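Local coordinates for peptidoglycan D,D-transpeptidase FtsI (Burkholderia pseudomallei, PDB 6HZI), which probably cross-links the peptide stems of peptidoglycan during cell division, acting as a penicillin-binding D,D-transpeptidase, at residues A[43-49]-A[205-211]; A[28-34]-A[295-301]. All coordinates share one frame; numbering follows the deposited sequence.

Contact 1 (A[43-49]-A[205-211]); sequences TGEVLSL and PVTIFKT
Glu45 and Thr211 are brought together by their torsions: Glu45 CG stands beside its own backbone N (chi1 -67°) and the extended chain carries the carboxylate back to the loop, while Thr211 OG1 sits between N and carbonyl carbon (chi1 60°), pointing to the same oxygen as the Thr211 amide. Thr211 N lies 2.9 Å from Glu45 OE2 in an almost straight bond (175°), and Thr211 OG1 donates to Glu45 OE2 over 2.9 Å as well. The two donors approach OE2 on its anti side but from opposite faces of the carboxylate plane, a grip that should restrain its rotation.

The backbones are joined by a single beta bridge between Glu45 and Thr207: Val46 N donates to Thr207 O at 2.9 Å, and Thr207 N to Gly44 O at 3.2 Å. Having no side chain, Gly44 lets its CA come within 3.5 Å of Pro205 O, and a water bridges Thr43 O and Pro205 O. On the buried side Val46 CG2 presses tightly on Val206 CG1 (3.4 Å), the side chains crossing nearly at right angles. Thr43 OG1 accepts from Glu45 N in an ST turn and also bonds Asp40.

The contact thus pins the loop between helices 187-198 and 225-238 to the start of edge strand 46-52, with Ser9 and Asp6, the salt-bridge partner of Lys210, flanking it and Val206 reaching Ile39 of strand 33-40 and Phe188 of helix 187-198.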
ATOM      1  N   THR A  43       6.589  -2.412 -16.535  1.00 36.24           N
ATOM      2  CA  THR A  43       5.567  -2.407 -17.620  1.00 36.04           C
ATOM      3  C   THR A  43       4.183  -2.050 -17.094  1.00 35.44           C
ATOM      4  O   THR A  43       3.315  -1.842 -17.959  1.00 34.40           O
ATOM      5  CB  THR A  43       5.505  -3.785 -18.289  1.00 39.86           C
ATOM      6  OG1 THR A  43       5.052  -4.760 -17.331  1.00 35.90           O
ATOM      7  CG2 THR A  43       6.864  -4.193 -18.826  1.00 39.52           C
ATOM      8  N   GLY A  44       3.949  -2.129 -15.766  1.00 32.24           N
ATOM      9  CA  GLY A  44       2.582  -2.060 -15.181  1.00 33.01           C
ATOM     10  C   GLY A  44       1.699  -3.264 -15.525  1.00 31.35           C
ATOM     11  O   GLY A  44       0.491  -3.187 -15.257  1.00 28.08           O
ATOM     12  N   GLU A  45       2.268  -4.357 -16.057  1.00 30.02           N
ATOM     13  CA  GLU A  45       1.532  -5.605 -16.341  1.00 30.09           C
ATOM     14  C   GLU A  45       1.142  -6.290 -15.036  1.00 29.52           C
ATOM     15  O   GLU A  45       1.969  -6.430 -14.136  1.00 30.10           O
ATOM     16  CB  GLU A  45       2.405  -6.553 -17.158  1.00 34.33           C
ATOM     17  CG  GLU A  45       2.700  -6.032 -18.551  1.00 38.04           C
ATOM     18  CD  GLU A  45       3.604  -6.910 -19.410  1.00 35.34           C
ATOM     19  OE1 GLU A  45       3.970  -7.990 -18.958  1.00 47.26           O
ATOM     20  OE2 GLU A  45       3.909  -6.510 -20.541  1.00 39.09           O
ATOM     21  N   VAL A  46      -0.099  -6.721 -14.936  1.00 31.30           N
ATOM     22  CA  VAL A  46      -0.574  -7.563 -13.815  1.00 29.84           C
ATOM     23  C   VAL A  46      -0.070  -8.996 -14.044  1.00 34.12           C
ATOM     24  O   VAL A  46      -0.505  -9.636 -15.041  1.00 37.90           O
ATOM     25  CB  VAL A  46      -2.102  -7.514 -13.725  1.00 34.04           C
ATOM     26  CG1 VAL A  46      -2.654  -8.431 -12.633  1.00 32.23           C
ATOM     27  CG2 VAL A  46      -2.613  -6.092 -13.551  1.00 33.34           C
ATOM     28  N   LEU A  47       0.798  -9.499 -13.155  1.00 31.33           N
ATOM     29  CA  LEU A  47       1.343 -10.882 -13.257  1.00 34.21           C
ATOM     30  C   LEU A  47       0.372 -11.839 -12.551  1.00 34.87           C
ATOM     31  O   LEU A  47       0.313 -13.020 -12.940  1.00 30.95           O
ATOM     32  CB  LEU A  47       2.763 -10.968 -12.673  1.00 32.36           C
ATOM     33  CG  LEU A  47       3.774  -9.997 -13.286  1.00 33.78           C
ATOM     34  CD1 LEU A  47       5.177 -10.169 -12.673  1.00 34.64           C
ATOM     35  CD2 LEU A  47       3.794 -10.222 -14.778  1.00 36.35           C
ATOM     36  N   SER A  48      -0.405 -11.352 -11.581  1.00 31.32           N
ATOM     37  CA  SER A  48      -1.389 -12.220 -10.911  1.00 30.98           C
ATOM     38  C   SER A  48      -2.487 -11.359 -10.352  1.00 31.02           C
ATOM     39  O   SER A  48      -2.260 -10.163 -10.076  1.00 31.21           O
ATOM     40  CB  SER A  48      -0.788 -13.079  -9.818  1.00 31.76           C
ATOM     41  OG  SER A  48      -0.349 -12.277  -8.720  1.00 33.42           O
ATOM     42  N   LEU A  49      -3.636 -11.989 -10.191  1.00 30.23           N
ATOM     43  CA  LEU A  49      -4.846 -11.298  -9.732  1.00 32.47           C
ATOM     44  C   LEU A  49      -5.746 -12.381  -9.158  1.00 33.99           C
ATOM     45  O   LEU A  49      -6.192 -13.246  -9.923  1.00 32.28           O
ATOM     46  CB  LEU A  49      -5.472 -10.525 -10.897  1.00 34.47           C
ATOM     47  CG  LEU A  49      -6.674  -9.659 -10.503  1.00 39.01           C
ATOM     48  CD1 LEU A  49      -6.242  -8.438  -9.730  1.00 42.19           C
ATOM     49  CD2 LEU A  49      -7.436  -9.226 -11.727  1.00 43.34           C
ATOM     50  N   PRO A 205       0.256   2.653 -16.184  1.00 44.77           N
ATOM     51  CA  PRO A 205      -1.043   2.072 -16.517  1.00 41.61           C
ATOM     52  C   PRO A 205      -0.987   0.599 -16.097  1.00 35.66           C
ATOM     53  O   PRO A 205      -0.037  -0.097 -16.433  1.00 37.24           O
ATOM     54  CB  PRO A 205      -1.179   2.212 -18.045  1.00 39.94           C
ATOM     55  CG  PRO A 205      -0.039   3.125 -18.450  1.00 45.68           C
ATOM     56  CD  PRO A 205       1.028   3.014 -17.383  1.00 43.62           C
ATOM     57  N   VAL A 206      -1.965   0.150 -15.328  1.00 36.59           N
ATOM     58  CA  VAL A 206      -1.955  -1.251 -14.844  1.00 39.59           C
ATOM     59  C   VAL A 206      -2.985  -2.004 -15.653  1.00 39.56           C
ATOM     60  O   VAL A 206      -4.160  -1.696 -15.537  1.00 41.18           O
ATOM     61  CB  VAL A 206      -2.194  -1.366 -13.333  1.00 38.36           C
ATOM     62  CG1 VAL A 206      -2.303  -2.817 -12.916  1.00 35.14           C
ATOM     63  CG2 VAL A 206      -1.080  -0.656 -12.570  1.00 42.42           C
ATOM     64  N   THR A 207      -2.520  -3.028 -16.338  1.00 37.41           N
ATOM     65  CA  THR A 207      -3.204  -3.646 -17.494  1.00 41.83           C
ATOM     66  C   THR A 207      -3.081  -5.156 -17.298  1.00 39.46           C
ATOM     67  O   THR A 207      -2.000  -5.565 -16.802  1.00 34.18           O
ATOM     68  CB  THR A 207      -2.542  -3.113 -18.780  1.00 41.85           C
ATOM     69  OG1 THR A 207      -3.188  -3.698 -19.899  1.00 40.59           O
ATOM     70  CG2 THR A 207      -1.036  -3.371 -18.868  1.00 40.59           C
ATOM     71  N   ILE A 208      -4.105  -5.911 -17.711  1.00 35.01           N
ATOM     72  CA  ILE A 208      -4.097  -7.390 -17.823  1.00 41.87           C
ATOM     73  C   ILE A 208      -3.599  -7.834 -19.203  1.00 37.31           C
ATOM     74  O   ILE A 208      -3.631  -9.025 -19.452  1.00 37.61           O
ATOM     75  CB  ILE A 208      -5.509  -7.894 -17.510  1.00 51.81           C
ATOM     76  CG1 ILE A 208      -5.805  -7.599 -16.053  1.00 64.29           C
ATOM     77  CG2 ILE A 208      -5.677  -9.363 -17.771  1.00 59.43           C
ATOM     78  CD1 ILE A 208      -7.226  -7.776 -15.721  1.00 84.94           C
ATOM     79  N   PHE A 209      -3.052  -6.946 -20.025  1.00 35.07           N
ATOM     80  CA  PHE A 209      -2.520  -7.275 -21.374  1.00 36.00           C
ATOM     81  C   PHE A 209      -1.037  -6.943 -21.435  1.00 37.36           C
ATOM     82  O   PHE A 209      -0.612  -5.989 -20.785  1.00 37.13           O
ATOM     83  CB  PHE A 209      -3.261  -6.499 -22.468  1.00 36.75           C
ATOM     84  CG  PHE A 209      -4.659  -7.001 -22.726  1.00 35.10           C
ATOM     85  CD1 PHE A 209      -5.722  -6.534 -21.984  1.00 39.46           C
ATOM     86  CD2 PHE A 209      -4.903  -7.955 -23.686  1.00 37.35           C
ATOM     87  CE1 PHE A 209      -6.999  -7.031 -22.186  1.00 38.80           C
ATOM     88  CE2 PHE A 209      -6.188  -8.407 -23.933  1.00 39.27           C
ATOM     89  CZ  PHE A 209      -7.234  -7.942 -23.176  1.00 36.70           C
ATOM     90  N   LYS A 210      -0.276  -7.725 -22.200  1.00 41.85           N
ATOM     91  CA  LYS A 210       1.183  -7.502 -22.389  1.00 41.89           C
ATOM     92  C   LYS A 210       1.364  -6.216 -23.182  1.00 40.53           C
ATOM     93  O   LYS A 210       0.522  -5.918 -23.999  1.00 40.97           O
ATOM     94  CB  LYS A 210       1.854  -8.696 -23.059  1.00 39.87           C
ATOM     95  CG  LYS A 210       1.946  -9.898 -22.149  1.00 45.27           C
ATOM     96  CD  LYS A 210       3.049 -10.844 -22.472  1.00 53.27           C
ATOM     97  CE  LYS A 210       3.006 -12.055 -21.562  1.00 60.49           C
ATOM     98  NZ  LYS A 210       3.934 -13.118 -22.014  1.00 69.67           N
ATOM     99  N   THR A 211       2.364  -5.441 -22.812  1.00 42.14           N
ATOM    100  CA  THR A 211       2.771  -4.169 -23.443  1.00 46.49           C
ATOM    101  C   THR A 211       3.773  -4.465 -24.563  1.00 53.26           C
ATOM    102  O   THR A 211       4.292  -5.587 -24.586  1.00 44.29           O
ATOM    103  CB  THR A 211       3.354  -3.299 -22.331  1.00 48.51           C
ATOM    104  OG1 THR A 211       4.503  -3.910 -21.701  1.00 41.05           O
ATOM    105  CG2 THR A 211       2.278  -3.031 -21.304  1.00 44.33           C
TER
HETATM  106  O   HOH W   1       1.076  -0.966 -18.642  1.00 49.67           O

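Contact 2 (A[28-34]-A[295-301]); sequences KFHAKAG and SVDEPTT
Ala33 and Asp297 form an antiparallel hydrogen-bonded pair and Gly34 and Val296 the adjoining non-hydrogen-bonded pair, joining the start of strand 33-40 to the end of strand 290-297 in the central antiparallel sheet of the transpeptidase domain, with Asp297 N donating to Ala33 O at 2.7 Å and Lys32 N to Asp297 O at 3.0 Å.

Among the side chains, Ala31 CB fits against Val296 CG1 at 3.6 Å and also touches Pro299, whose CB meets Phe29 CB. This apolar patch is covered by Val309, which contacts Phe29, Val296 and Pro299. The Phe29 ring turns its edge to the other segment, with Thr301 O 3.2 Å from Phe29 CD1 and in the ring plane. Toward solvent, the extended Lys32 chain runs alongside Asp297, pointing the same way, and obliquely across Glu298; its ammonium stays beyond salt-bridge distance of Asp297 and, as modelled, of Glu298. Glu298 leans instead to Lys264, though the position of its OE2 is uncertain.

Helix 12-28 ends in a Schellman motif with His30, at positive phi, as its C-prime residue, and the turn presents successive carbonyls to the segment leaving strand 290-297. Phe29 O takes a nearly straight bond from Thr300 N (2.9 Å, 167°), and His30 O accepts from Thr300 OG1, which comes in tilted from the carbonyl plane. His30 carries its CG beside the backbone N (chi1 -58°), which turns the imidazole toward Thr301: ND1 of His30 and OG1 of Thr301 lie 3.1 Å apart in a hydrogen bond at the ring edge, in its plane.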
ATOM      1  N   LYS A  28      -6.069 -20.806   7.235  1.00 53.05           N
ATOM      2  CA  LYS A  28      -5.242 -20.796   8.478  1.00 55.60           C
ATOM      3  C   LYS A  28      -5.723 -19.765   9.518  1.00 55.80           C
ATOM      4  O   LYS A  28      -5.514 -20.016  10.691  1.00 72.91           O
ATOM      5  CB  LYS A  28      -3.780 -20.474   8.148  1.00 63.76           C
ATOM      6  CG  LYS A  28      -2.890 -20.230   9.360  1.00 76.24           C
ATOM      7  CD  LYS A  28      -1.430 -20.519   9.114  1.00 92.61           C
ATOM      8  CE  LYS A  28      -0.646 -20.769  10.391  1.00 88.99           C
ATOM      9  NZ  LYS A  28       0.731 -21.217  10.066  1.00 92.72           N
ATOM     10  N   PHE A  29      -6.265 -18.620   9.110  1.00 52.40           N
ATOM     11  CA  PHE A  29      -6.747 -17.513   9.976  1.00 51.91           C
ATOM     12  C   PHE A  29      -8.279 -17.471   9.944  1.00 51.28           C
ATOM     13  O   PHE A  29      -8.869 -16.524  10.483  1.00 62.28           O
ATOM     14  CB  PHE A  29      -6.184 -16.145   9.565  1.00 48.01           C
ATOM     15  CG  PHE A  29      -4.675 -16.043   9.523  1.00 55.64           C
ATOM     16  CD1 PHE A  29      -3.906 -16.300  10.647  1.00 58.73           C
ATOM     17  CD2 PHE A  29      -4.014 -15.634   8.367  1.00 56.88           C
ATOM     18  CE1 PHE A  29      -2.519 -16.191  10.607  1.00 66.51           C
ATOM     19  CE2 PHE A  29      -2.629 -15.534   8.324  1.00 63.68           C
ATOM     20  CZ  PHE A  29      -1.878 -15.810   9.446  1.00 71.48           C
ATOM     21  N   HIS A  30      -8.915 -18.476   9.360  1.00 53.41           N
ATOM     22  CA  HIS A  30     -10.401 -18.622   9.322  1.00 61.33           C
ATOM     23  C   HIS A  30     -10.996 -17.261   9.003  1.00 56.58           C
ATOM     24  O   HIS A  30     -11.769 -16.741   9.821  1.00 63.58           O
ATOM     25  CB  HIS A  30     -10.972 -19.234  10.621  1.00 60.82           C
ATOM     26  CG  HIS A  30     -10.396 -20.574  10.922  1.00 61.26           C
ATOM     27  ND1 HIS A  30      -9.127 -20.728  11.527  1.00 62.31           N
ATOM     28  CD2 HIS A  30     -10.850 -21.815  10.637  1.00 61.97           C
ATOM     29  CE1 HIS A  30      -8.842 -22.024  11.612  1.00 64.87           C
ATOM     30  NE2 HIS A  30      -9.884 -22.712  11.075  1.00 69.79           N
ATOM     31  N   ALA A  31     -10.594 -16.695   7.867  1.00 57.95           N
ATOM     32  CA  ALA A  31     -10.975 -15.326   7.468  1.00 50.87           C
ATOM     33  C   ALA A  31     -12.227 -15.447   6.624  1.00 47.95           C
ATOM     34  O   ALA A  31     -12.488 -16.578   6.181  1.00 49.09           O
ATOM     35  CB  ALA A  31      -9.852 -14.659   6.717  1.00 54.23           C
ATOM     36  N   LYS A  32     -12.925 -14.333   6.396  1.00 40.53           N
ATOM     37  CA  LYS A  32     -14.122 -14.296   5.522  1.00 48.45           C
ATOM     38  C   LYS A  32     -13.704 -14.384   4.040  1.00 53.27           C
ATOM     39  O   LYS A  32     -14.504 -14.902   3.204  1.00 51.66           O
ATOM     40  CB  LYS A  32     -14.932 -13.037   5.865  1.00 53.56           C
ATOM     41  CG  LYS A  32     -15.814 -12.477   4.763  1.00 55.22           C
ATOM     42  CD  LYS A  32     -16.670 -11.302   5.202  1.00 59.75           C
ATOM     43  CE  LYS A  32     -17.828 -11.094   4.242  1.00 67.87           C
ATOM     44  NZ  LYS A  32     -18.557  -9.826   4.485  1.00 76.18           N
ATOM     45  N   ALA A  33     -12.518 -13.870   3.696  1.00 54.47           N
ATOM     46  CA  ALA A  33     -12.126 -13.552   2.300  1.00 51.20           C
ATOM     47  C   ALA A  33     -10.722 -12.936   2.222  1.00 49.02           C
ATOM     48  O   ALA A  33     -10.198 -12.329   3.202  1.00 48.41           O
ATOM     49  CB  ALA A  33     -13.132 -12.615   1.666  1.00 52.95           C
ATOM     50  N   GLY A  34     -10.142 -13.054   1.044  1.00 39.83           N
ATOM     51  CA  GLY A  34      -8.801 -12.536   0.774  1.00 43.29           C
ATOM     52  C   GLY A  34      -8.676 -12.061  -0.654  1.00 40.54           C
ATOM     53  O   GLY A  34      -9.422 -12.566  -1.517  1.00 39.74           O
ATOM     54  N   SER A 295      -4.692  -8.429   0.957  1.00 35.28           N
ATOM     55  CA  SER A 295      -5.763  -8.033   1.906  1.00 38.35           C
ATOM     56  C   SER A 295      -6.497  -9.285   2.436  1.00 43.62           C
ATOM     57  O   SER A 295      -6.902 -10.142   1.623  1.00 42.75           O
ATOM     58  CB  SER A 295      -6.651  -7.021   1.247  1.00 37.56           C
ATOM     59  OG  SER A 295      -7.528  -6.432   2.198  1.00 45.74           O
ATOM     60  N   VAL A 296      -6.600  -9.430   3.760  1.00 43.52           N
ATOM     61  CA  VAL A 296      -7.293 -10.571   4.441  1.00 42.21           C
ATOM     62  C   VAL A 296      -8.424  -9.958   5.268  1.00 45.25           C
ATOM     63  O   VAL A 296      -8.145  -9.188   6.232  1.00 43.62           O
ATOM     64  CB  VAL A 296      -6.326 -11.411   5.292  1.00 48.17           C
ATOM     65  CG1 VAL A 296      -6.996 -12.540   6.048  1.00 47.66           C
ATOM     66  CG2 VAL A 296      -5.189 -11.946   4.454  1.00 48.55           C
ATOM     67  N   ASP A 297      -9.659 -10.228   4.856  1.00 42.90           N
ATOM     68  CA  ASP A 297     -10.844  -9.638   5.495  1.00 44.25           C
ATOM     69  C   ASP A 297     -11.284 -10.523   6.666  1.00 48.25           C
ATOM     70  O   ASP A 297     -11.434 -11.748   6.459  1.00 45.38           O
ATOM     71  CB  ASP A 297     -11.943  -9.446   4.461  1.00 45.57           C
ATOM     72  CG  ASP A 297     -12.950  -8.423   4.926  1.00 48.13           C
ATOM     73  OD1 ASP A 297     -12.579  -7.601   5.812  1.00 55.05           O
ATOM     74  OD2 ASP A 297     -14.102  -8.484   4.442  1.00 55.66           O
ATOM     75  N   GLU A 298     -11.484  -9.896   7.838  1.00 52.28           N
ATOM     76  CA  GLU A 298     -12.084 -10.470   9.072  1.00 47.55           C
ATOM     77  C   GLU A 298     -11.476 -11.811   9.387  1.00 45.86           C
ATOM     78  O   GLU A 298     -12.173 -12.815   9.485  1.00 52.44           O
ATOM     79  CB  GLU A 298     -13.585 -10.641   8.947  1.00 55.38           C
ATOM     80  CG  GLU A 298     -14.295  -9.343   8.662  1.00 64.12           C
ATOM     81  CD  GLU A 298     -15.798  -9.531   8.652  1.00 77.13           C
ATOM     82  OE1 GLU A 298     -16.277 -10.640   9.101  1.00 73.86           O
ATOM     83  OE2 GLU A 298     -16.486  -8.572   8.183  1.00 75.73           O
ATOM     84  N   PRO A 299     -10.154 -11.825   9.634  1.00 50.05           N
ATOM     85  CA  PRO A 299      -9.485 -13.010  10.178  1.00 48.66           C
ATOM     86  C   PRO A 299      -9.928 -13.201  11.632  1.00 59.29           C
ATOM     87  O   PRO A 299     -10.375 -12.235  12.247  1.00 61.69           O
ATOM     88  CB  PRO A 299      -8.003 -12.641  10.145  1.00 48.00           C
ATOM     89  CG  PRO A 299      -8.001 -11.117  10.226  1.00 47.68           C
ATOM     90  CD  PRO A 299      -9.287 -10.643   9.576  1.00 43.48           C
ATOM     91  N   THR A 300      -9.827 -14.417  12.157  1.00 69.85           N
ATOM     92  CA  THR A 300     -10.389 -14.741  13.494  1.00 73.89           C
ATOM     93  C   THR A 300      -9.380 -15.511  14.341  1.00 72.49           C
ATOM     94  O   THR A 300      -9.661 -15.629  15.532  1.00 82.91           O
ATOM     95  CB  THR A 300     -11.730 -15.485  13.398  1.00 70.19           C
ATOM     96  OG1 THR A 300     -11.392 -16.806  12.964  1.00 72.75           O
ATOM     97  CG2 THR A 300     -12.753 -14.798  12.507  1.00 56.84           C
ATOM     98  N   THR A 301      -8.270 -15.995  13.780  1.00 71.22           N
ATOM     99  CA  THR A 301      -7.253 -16.772  14.536  1.00 83.73           C
ATOM    100  C   THR A 301      -5.871 -16.261  14.143  1.00 93.98           C
ATOM    101  O   THR A 301      -5.146 -17.026  13.489  1.00 90.26           O
ATOM    102  CB  THR A 301      -7.416 -18.295  14.375  1.00 91.16           C
ATOM    103  OG1 THR A 301      -7.232 -18.732  13.029  1.00 87.43           O
ATOM    104  CG2 THR A 301      -8.777 -18.793  14.819  1.00 90.82           C
TER

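In the fold
Both contacts are partly buried, but contact 2 mixes the extremes (6 buried and 5 exposed of 14 touching residues), while contact 1 is mostly intermediate (3 and 2 of 12). Their centres lie 27 Å apart, about 17 Å (contact 1) and 18 Å (contact 2) from the centre of the chain. They serve the same sheet at different ends of strand 33-40: contact 2 pairs its start with strand 290-297, whereas contact 1 lies near its far end, where outermost strand 46-52 begins. Helix 12-28 links them, Ile14 and Gln15 touching segment 43-49. Contact 1 ties a loop down with a carboxylate and an isolated bridge; contact 2 continues regular sheet pairing into a helix terminus gripped by threonines.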